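Local structure of endoglucanase A (Clostridium cellulolyticum, 1EDG) at residues A[24-32]-A[370-378]; A[48-56]-A[95-103]. The protein hydrolyses internal beta-1,4-glucosidic bonds of cellulose as an endoglucanase of glycoside hydrolase family 5. All coordinates share one frame; numbering follows the deposited sequence.

Contact 1: residues A[24-32]-A[370-378]; sequences NFVKGLRLG and GMVKYAFGL
R30 and F376 join the two segments through one direct hydrogen bond: R30 NE donates to F376 O over 2.9 Å, nearly in line with the C=O bond (169°), and the oxygen meets the edge of the guanidinium close to its plane. An extended chain from CG to NE, with CG anti to the backbone N (chi1 -162°), carries the group along the 370-378 segment, where R30 NH2 comes 3.8 Å from V372 CG1. A second polar link runs through a water that donates to both K27 O and G377 O.

K27 lies over one face of the F376 ring: K27 CA sits 4.0 Å from the ring centroid and 14° off its normal, a CH-pi contact, and K27 CG covers the same ring near CD1 and CE1. R30 O reaches the ring edge instead.

Among apolar groups, L31 CD2 meets V372 CG2 at 3.8 Å and L31 CD1 meets M371 CE at 4.0 Å, while A375 CB abuts L31 CB. R30, with positive phi, is the first residue beyond helix 21-29 and turns the chain toward strand 32-34. The contact thus ties the turn into the first strand of a TIM barrel to helix 365-374 and the A375-G377 segment at its end.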
loop_
_atom_site.group_PDB
_atom_site.type_symbol
_atom_site.label_atom_id
_atom_site.label_comp_id
_atom_site.label_asym_id
_atom_site.label_seq_id
_atom_site.Cartn_x
_atom_site.Cartn_y
_atom_site.Cartn_z
ATOM N N ASN A 24 -6.999 13.601 10.901
ATOM C CA ASN A 24 -6.466 13.246 12.216
ATOM C C ASN A 24 -6.286 11.730 12.330
ATOM O O ASN A 24 -5.348 11.249 12.977
ATOM C CB ASN A 24 -7.369 13.770 13.341
ATOM C CG ASN A 24 -7.184 15.265 13.588
ATOM O OD1 ASN A 24 -6.065 15.771 13.596
ATOM N ND2 ASN A 24 -8.284 15.975 13.765
ATOM N N PHE A 25 -7.168 10.979 11.675
ATOM C CA PHE A 25 -7.082 9.518 11.686
ATOM C C PHE A 25 -5.756 9.106 11.028
ATOM O O PHE A 25 -4.992 8.309 11.582
ATOM C CB PHE A 25 -8.267 8.913 10.931
ATOM C CG PHE A 25 -8.215 7.414 10.816
ATOM C CD1 PHE A 25 -8.581 6.609 11.887
ATOM C CD2 PHE A 25 -7.811 6.807 9.628
ATOM C CE1 PHE A 25 -8.550 5.210 11.777
ATOM C CE2 PHE A 25 -7.774 5.417 9.504
ATOM C CZ PHE A 25 -8.144 4.619 10.579
ATOM N N VAL A 26 -5.472 9.687 9.865
ATOM C CA VAL A 26 -4.237 9.397 9.135
ATOM C C VAL A 26 -2.978 9.749 9.953
ATOM O O VAL A 26 -2.000 8.993 9.956
ATOM C CB VAL A 26 -4.242 10.097 7.742
ATOM C CG1 VAL A 26 -2.865 10.070 7.103
ATOM C CG2 VAL A 26 -5.235 9.398 6.834
ATOM N N LYS A 27 -3.002 10.883 10.650
ATOM C CA LYS A 27 -1.866 11.267 11.475
ATOM C C LYS A 27 -1.588 10.178 12.510
ATOM O O LYS A 27 -0.433 9.871 12.785
ATOM C CB LYS A 27 -2.141 12.593 12.183
ATOM C CG LYS A 27 -2.213 13.773 11.250
ATOM C CD LYS A 27 -2.662 15.028 11.989
ATOM C CE LYS A 27 -1.678 15.431 13.070
ATOM N NZ LYS A 27 -2.125 16.691 13.725
ATOM N N GLY A 28 -2.650 9.587 13.057
ATOM C CA GLY A 28 -2.511 8.541 14.054
ATOM C C GLY A 28 -1.833 7.283 13.539
ATOM O O GLY A 28 -1.204 6.553 14.313
ATOM N N LEU A 29 -1.943 7.024 12.239
ATOM C CA LEU A 29 -1.309 5.845 11.642
ATOM C C LEU A 29 0.214 5.992 11.698
ATOM O O LEU A 29 0.954 4.999 11.684
ATOM C CB LEU A 29 -1.771 5.650 10.191
ATOM C CG LEU A 29 -3.277 5.570 9.892
ATOM C CD1 LEU A 29 -3.478 5.066 8.476
ATOM C CD2 LEU A 29 -3.983 4.654 10.841
ATOM N N ARG A 30 0.653 7.252 11.723
ATOM C CA ARG A 30 2.054 7.671 11.831
ATOM C C ARG A 30 3.055 7.328 10.721
ATOM O O ARG A 30 3.624 8.230 10.093
ATOM C CB ARG A 30 2.624 7.287 13.202
ATOM C CG ARG A 30 3.893 8.053 13.532
ATOM C CD ARG A 30 4.415 7.741 14.916
ATOM N NE ARG A 30 5.561 8.587 15.245
ATOM C CZ ARG A 30 6.711 8.141 15.742
ATOM N NH1 ARG A 30 6.886 6.845 15.973
ATOM N NH2 ARG A 30 7.686 8.997 16.019
ATOM N N LEU A 31 3.304 6.036 10.525
ATOM C CA LEU A 31 4.242 5.542 9.513
ATOM C C LEU A 31 3.925 4.055 9.385
ATOM O O LEU A 31 3.677 3.391 10.391
ATOM C CB LEU A 31 5.693 5.728 9.988
ATOM C CG LEU A 31 6.814 5.272 9.051
ATOM C CD1 LEU A 31 6.840 6.130 7.799
ATOM C CD2 LEU A 31 8.152 5.356 9.772
ATOM N N GLY A 32 3.930 3.533 8.164
ATOM C CA GLY A 32 3.610 2.124 7.987
ATOM C C GLY A 32 4.693 1.244 7.381
ATOM O O GLY A 32 5.656 1.723 6.781
ATOM N N GLY A 370 15.668 7.707 9.815
ATOM C CA GLY A 370 15.424 8.965 9.129
ATOM C C GLY A 370 13.934 9.107 8.842
ATOM O O GLY A 370 13.358 10.190 8.982
ATOM N N MET A 371 13.295 7.999 8.463
ATOM C CA MET A 371 11.858 8.000 8.185
ATOM C C MET A 371 11.043 8.274 9.453
ATOM O O MET A 371 10.103 9.066 9.432
ATOM C CB MET A 371 11.424 6.670 7.567
ATOM C CG MET A 371 11.985 6.435 6.176
ATOM S SD MET A 371 11.531 4.807 5.537
ATOM C CE MET A 371 9.744 5.009 5.293
ATOM N N VAL A 372 11.396 7.613 10.553
ATOM C CA VAL A 372 10.685 7.810 11.812
ATOM C C VAL A 372 10.841 9.254 12.298
ATOM O O VAL A 372 9.884 9.871 12.771
ATOM C CB VAL A 372 11.179 6.827 12.905
ATOM C CG1 VAL A 372 10.498 7.126 14.233
ATOM C CG2 VAL A 372 10.875 5.399 12.486
ATOM N N LYS A 373 12.037 9.800 12.128
ATOM C CA LYS A 373 12.324 11.164 12.549
ATOM C C LYS A 373 11.425 12.194 11.857
ATOM O O LYS A 373 10.960 13.140 12.486
ATOM C CB LYS A 373 13.802 11.474 12.288
ATOM C CG LYS A 373 14.216 12.900 12.565
ATOM C CD LYS A 373 15.719 13.054 12.404
ATOM C CE LYS A 373 16.123 14.520 12.436
ATOM N NZ LYS A 373 15.526 15.231 13.601
ATOM N N TYR A 374 11.133 11.972 10.579
ATOM C CA TYR A 374 10.320 12.909 9.823
ATOM C C TYR A 374 8.847 12.558 9.630
ATOM O O TYR A 374 8.109 13.304 8.979
ATOM C CB TYR A 374 11.006 13.216 8.495
ATOM C CG TYR A 374 12.301 13.969 8.706
ATOM C CD1 TYR A 374 12.290 15.269 9.221
ATOM C CD2 TYR A 374 13.534 13.371 8.449
ATOM C CE1 TYR A 374 13.475 15.950 9.479
ATOM C CE2 TYR A 374 14.732 14.045 8.706
ATOM C CZ TYR A 374 14.693 15.335 9.224
ATOM O OH TYR A 374 15.870 15.999 9.505
ATOM N N ALA A 375 8.408 11.452 10.219
ATOM C CA ALA A 375 7.008 11.046 10.122
ATOM C C ALA A 375 6.171 11.892 11.086
ATOM O O ALA A 375 6.699 12.787 11.750
ATOM C CB ALA A 375 6.869 9.568 10.457
ATOM N N PHE A 376 4.876 11.607 11.174
ATOM C CA PHE A 376 3.986 12.351 12.067
ATOM C C PHE A 376 4.412 12.185 13.517
ATOM O O PHE A 376 4.871 11.114 13.919
ATOM C CB PHE A 376 2.532 11.880 11.922
ATOM C CG PHE A 376 1.915 12.204 10.588
ATOM C CD1 PHE A 376 1.554 13.513 10.270
ATOM C CD2 PHE A 376 1.693 11.199 9.650
ATOM C CE1 PHE A 376 0.985 13.814 9.037
ATOM C CE2 PHE A 376 1.126 11.491 8.420
ATOM C CZ PHE A 376 0.772 12.799 8.111
ATOM N N GLY A 377 4.255 13.247 14.298
ATOM C CA GLY A 377 4.622 13.189 15.696
ATOM C C GLY A 377 3.533 12.494 16.487
ATOM O O GLY A 377 2.421 12.288 15.991
ATOM N N LEU A 378 3.845 12.136 17.725
ATOM C CA LEU A 378 2.889 11.461 18.586
ATOM C C LEU A 378 2.579 12.370 19.769
ATOM O O LEU A 378 3.494 12.856 20.435
ATOM C CB LEU A 378 3.501 10.160 19.110
ATOM C CG LEU A 378 2.641 8.914 19.328
ATOM C CD1 LEU A 378 3.368 8.032 20.334
ATOM C CD2 LEU A 378 1.248 9.251 19.842
HETATM O O HOH W 1 0.872 10.098 15.491
#

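Contact 2: residues A[48-56]-A[95-103]; sequences TNELDYETS and ISDVWMNRV
The CA atoms of L51 and W99 approach to 6.7 Å where the turn leading into the weakly bonded helix 53-56 lies against the first turns of helix 97-111. Two carboxylates bind helix 97-111 and its N-cap at separate points. E54 meets R102 side-on, in a two-pronged salt bridge: R102 NE donates to E54 OE1 over 2.9 Å, nearly straight at 170°, and R102 NH2 to E54 OE2 over 3.0 Å. The two planes are 33° apart, so the pairing is twisted rather than flat. A bend at chi2 (55°) in R102 brings its guanidinium to E54; T62 OG1 also bonds E54 OE2, T62 O accepts from R102 NH2, and E105 forms a salt bridge with R102 NH1, which would limit rotation of both groups.

At the helix start, S96 OG donates to the syn lone pair of E50 OE2 over 2.6 Å. The same OG accepts a weak capping bond from V98 N, so E50 holds the N-cap residue from outside the helix.

Between these polar ends, L51 CG packs 3.8 Å from V98 CG1, L51 CD2 rests on R102 CB, and Y53 CB lies 3.9 Å from W99 CZ3. The interface fastens the excursion after barrel strand 32-34 onto the N-capped start of helix 97-111, which precedes strand 116-120 in the beta/alpha barrel.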
loop_
_atom_site.group_PDB
_atom_site.type_symbol
_atom_site.label_atom_id
_atom_site.label_comp_id
_atom_site.label_asym_id
_atom_site.label_seq_id
_atom_site.Cartn_x
_atom_site.Cartn_y
_atom_site.Cartn_z
ATOM N N THR A 48 4.077 -27.229 -1.686
ATOM C CA THR A 48 3.476 -28.537 -1.493
ATOM C C THR A 48 2.014 -28.422 -1.092
ATOM O O THR A 48 1.195 -29.229 -1.515
ATOM C CB THR A 48 4.260 -29.401 -0.477
ATOM O OG1 THR A 48 4.164 -28.832 0.832
ATOM C CG2 THR A 48 5.720 -29.492 -0.885
ATOM N N ASN A 49 1.690 -27.425 -0.277
ATOM C CA ASN A 49 0.311 -27.206 0.161
ATOM C C ASN A 49 -0.020 -25.714 0.050
ATOM O O ASN A 49 0.871 -24.900 -0.220
ATOM C CB ASN A 49 0.101 -27.711 1.591
ATOM C CG ASN A 49 0.810 -26.865 2.620
ATOM O OD1 ASN A 49 0.191 -26.042 3.291
ATOM N ND2 ASN A 49 2.114 -27.060 2.753
ATOM N N GLU A 50 -1.278 -25.341 0.276
ATOM C CA GLU A 50 -1.668 -23.936 0.144
ATOM C C GLU A 50 -1.017 -22.964 1.129
ATOM O O GLU A 50 -0.766 -21.811 0.774
ATOM C CB GLU A 50 -3.196 -23.767 0.138
ATOM C CG GLU A 50 -3.854 -23.650 1.498
ATOM C CD GLU A 50 -5.322 -23.268 1.400
ATOM O OE1 GLU A 50 -5.674 -22.411 0.554
ATOM O OE2 GLU A 50 -6.125 -23.823 2.177
ATOM N N LEU A 51 -0.723 -23.423 2.345
ATOM C CA LEU A 51 -0.091 -22.562 3.345
ATOM C C LEU A 51 1.345 -22.187 2.989
ATOM O O LEU A 51 1.867 -21.182 3.478
ATOM C CB LEU A 51 -0.155 -23.186 4.743
ATOM C CG LEU A 51 -1.501 -23.083 5.472
ATOM C CD1 LEU A 51 -1.407 -23.756 6.832
ATOM C CD2 LEU A 51 -1.899 -21.620 5.644
ATOM N N ASP A 52 1.966 -22.961 2.102
ATOM C CA ASP A 52 3.333 -22.684 1.675
ATOM C C ASP A 52 3.432 -21.381 0.894
ATOM O O ASP A 52 4.531 -20.883 0.638
ATOM C CB ASP A 52 3.883 -23.821 0.810
ATOM C CG ASP A 52 4.267 -25.042 1.617
ATOM O OD1 ASP A 52 4.284 -24.982 2.863
ATOM O OD2 ASP A 52 4.560 -26.072 0.989
ATOM N N TYR A 53 2.290 -20.847 0.470
ATOM C CA TYR A 53 2.301 -19.594 -0.269
ATOM C C TYR A 53 2.916 -18.474 0.583
ATOM O O TYR A 53 3.601 -17.596 0.053
ATOM C CB TYR A 53 0.888 -19.221 -0.731
ATOM C CG TYR A 53 0.457 -19.916 -2.009
ATOM C CD1 TYR A 53 0.955 -19.508 -3.244
ATOM C CD2 TYR A 53 -0.450 -20.976 -1.982
ATOM C CE1 TYR A 53 0.560 -20.135 -4.427
ATOM C CE2 TYR A 53 -0.856 -21.614 -3.161
ATOM C CZ TYR A 53 -0.346 -21.186 -4.379
ATOM O OH TYR A 53 -0.735 -21.799 -5.552
ATOM N N GLU A 54 2.730 -18.553 1.900
ATOM C CA GLU A 54 3.275 -17.544 2.812
ATOM C C GLU A 54 4.800 -17.461 2.796
ATOM O O GLU A 54 5.366 -16.375 2.919
ATOM C CB GLU A 54 2.806 -17.787 4.251
ATOM C CG GLU A 54 3.400 -16.782 5.244
ATOM C CD GLU A 54 2.977 -17.010 6.677
ATOM O OE1 GLU A 54 2.266 -17.994 6.968
ATOM O OE2 GLU A 54 3.356 -16.188 7.531
ATOM N N THR A 55 5.459 -18.609 2.650
ATOM C CA THR A 55 6.920 -18.671 2.638
ATOM C C THR A 55 7.511 -18.790 1.231
ATOM O O THR A 55 8.726 -18.650 1.042
ATOM C CB THR A 55 7.408 -19.855 3.488
ATOM O OG1 THR A 55 6.846 -21.066 2.969
ATOM C CG2 THR A 55 6.955 -19.694 4.928
ATOM N N SER A 56 6.650 -19.022 0.244
ATOM C CA SER A 56 7.079 -19.179 -1.143
ATOM C C SER A 56 8.077 -18.126 -1.636
ATOM O O SER A 56 9.122 -18.469 -2.212
ATOM C CB SER A 56 5.859 -19.212 -2.066
ATOM O OG SER A 56 6.254 -19.478 -3.400
ATOM N N ILE A 95 -13.619 -18.685 -0.057
ATOM C CA ILE A 95 -12.249 -18.617 0.442
ATOM C C ILE A 95 -11.967 -19.758 1.413
ATOM O O ILE A 95 -12.757 -20.025 2.322
ATOM C CB ILE A 95 -11.966 -17.259 1.159
ATOM C CG1 ILE A 95 -12.079 -16.100 0.163
ATOM C CG2 ILE A 95 -10.570 -17.265 1.779
ATOM C CD1 ILE A 95 -12.017 -14.727 0.809
ATOM N N SER A 96 -10.845 -20.435 1.205
ATOM C CA SER A 96 -10.441 -21.534 2.071
ATOM C C SER A 96 -10.332 -21.070 3.522
ATOM O O SER A 96 -9.655 -20.078 3.808
ATOM C CB SER A 96 -9.082 -22.065 1.629
ATOM O OG SER A 96 -8.561 -22.948 2.607
ATOM N N ASP A 97 -10.955 -21.806 4.438
ATOM C CA ASP A 97 -10.905 -21.462 5.858
ATOM C C ASP A 97 -9.495 -21.574 6.437
ATOM O O ASP A 97 -9.145 -20.863 7.377
ATOM C CB ASP A 97 -11.859 -22.343 6.663
ATOM C CG ASP A 97 -13.311 -21.980 6.439
ATOM O OD1 ASP A 97 -13.662 -20.798 6.650
ATOM O OD2 ASP A 97 -14.101 -22.874 6.056
ATOM N N VAL A 98 -8.692 -22.472 5.873
ATOM C CA VAL A 98 -7.320 -22.678 6.329
ATOM C C VAL A 98 -6.512 -21.413 6.062
ATOM O O VAL A 98 -5.747 -20.965 6.915
ATOM C CB VAL A 98 -6.667 -23.915 5.628
ATOM C CG1 VAL A 98 -5.162 -23.946 5.847
ATOM C CG2 VAL A 98 -7.279 -25.191 6.169
ATOM N N TRP A 99 -6.710 -20.827 4.886
ATOM C CA TRP A 99 -6.008 -19.607 4.508
ATOM C C TRP A 99 -6.523 -18.428 5.328
ATOM O O TRP A 99 -5.729 -17.640 5.851
ATOM C CB TRP A 99 -6.198 -19.330 3.023
ATOM C CG TRP A 99 -5.476 -18.120 2.528
ATOM C CD1 TRP A 99 -6.037 -16.935 2.148
ATOM C CD2 TRP A 99 -4.064 -17.989 2.289
ATOM N NE1 TRP A 99 -5.071 -16.083 1.674
ATOM C CE2 TRP A 99 -3.850 -16.700 1.749
ATOM C CE3 TRP A 99 -2.960 -18.838 2.469
ATOM C CZ2 TRP A 99 -2.579 -16.238 1.384
ATOM C CZ3 TRP A 99 -1.692 -18.375 2.103
ATOM C CH2 TRP A 99 -1.517 -17.087 1.567
ATOM N N MET A 100 -7.846 -18.321 5.452
ATOM C CA MET A 100 -8.465 -17.235 6.214
ATOM C C MET A 100 -7.995 -17.232 7.670
ATOM O O MET A 100 -7.684 -16.174 8.227
ATOM C CB MET A 100 -9.994 -17.331 6.161
ATOM C CG MET A 100 -10.713 -16.128 6.763
ATOM S SD MET A 100 -10.477 -14.585 5.821
ATOM C CE MET A 100 -11.924 -14.616 4.783
ATOM N N ASN A 101 -7.924 -18.415 8.275
ATOM C CA ASN A 101 -7.482 -18.538 9.667
ATOM C C ASN A 101 -6.063 -18.023 9.872
ATOM O O ASN A 101 -5.793 -17.320 10.846
ATOM C CB ASN A 101 -7.573 -19.990 10.147
ATOM C CG ASN A 101 -9.000 -20.463 10.309
ATOM O OD1 ASN A 101 -9.934 -19.659 10.381
ATOM N ND2 ASN A 101 -9.185 -21.777 10.356
ATOM N N ARG A 102 -5.166 -18.370 8.957
ATOM C CA ARG A 102 -3.778 -17.940 9.047
ATOM C C ARG A 102 -3.657 -16.422 8.867
ATOM O O ARG A 102 -2.918 -15.761 9.605
ATOM C CB ARG A 102 -2.919 -18.691 8.029
ATOM C CG ARG A 102 -1.447 -18.287 8.019
ATOM C CD ARG A 102 -0.787 -18.409 9.397
ATOM N NE ARG A 102 0.572 -17.872 9.367
ATOM C CZ ARG A 102 1.214 -17.368 10.420
ATOM N NH1 ARG A 102 0.641 -17.328 11.614
ATOM N NH2 ARG A 102 2.426 -16.863 10.264
ATOM N N VAL A 103 -4.395 -15.869 7.907
ATOM C CA VAL A 103 -4.370 -14.425 7.677
ATOM C C VAL A 103 -4.812 -13.702 8.951
ATOM O O VAL A 103 -4.164 -12.743 9.389
ATOM C CB VAL A 103 -5.291 -14.019 6.492
ATOM C CG1 VAL A 103 -5.394 -12.487 6.388
ATOM C CG2 VAL A 103 -4.737 -14.584 5.190
#

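In the fold
Both contacts belong to one eight-stranded parallel barrel, but at well-separated places: their centres are 32 Å apart and their nearest atoms about 17 Å, so they do not touch. Contact 1, centred 15 Å from the middle of the chain, brings the two ends of the barrel sequence together beside the seam where strand 32-34 pairs with strand 336-339; G32 bonds the backbones of C337 and L339 there. Contact 2 lies farther out, 21 Å from the centre, within the 337 residues separating the segments of contact 1. Contact 1 lies at the N-terminal end of strand 32-34, whereas 48-56 follows its C-terminal end, the side where TIM-barrel enzymes usually carry their active sites.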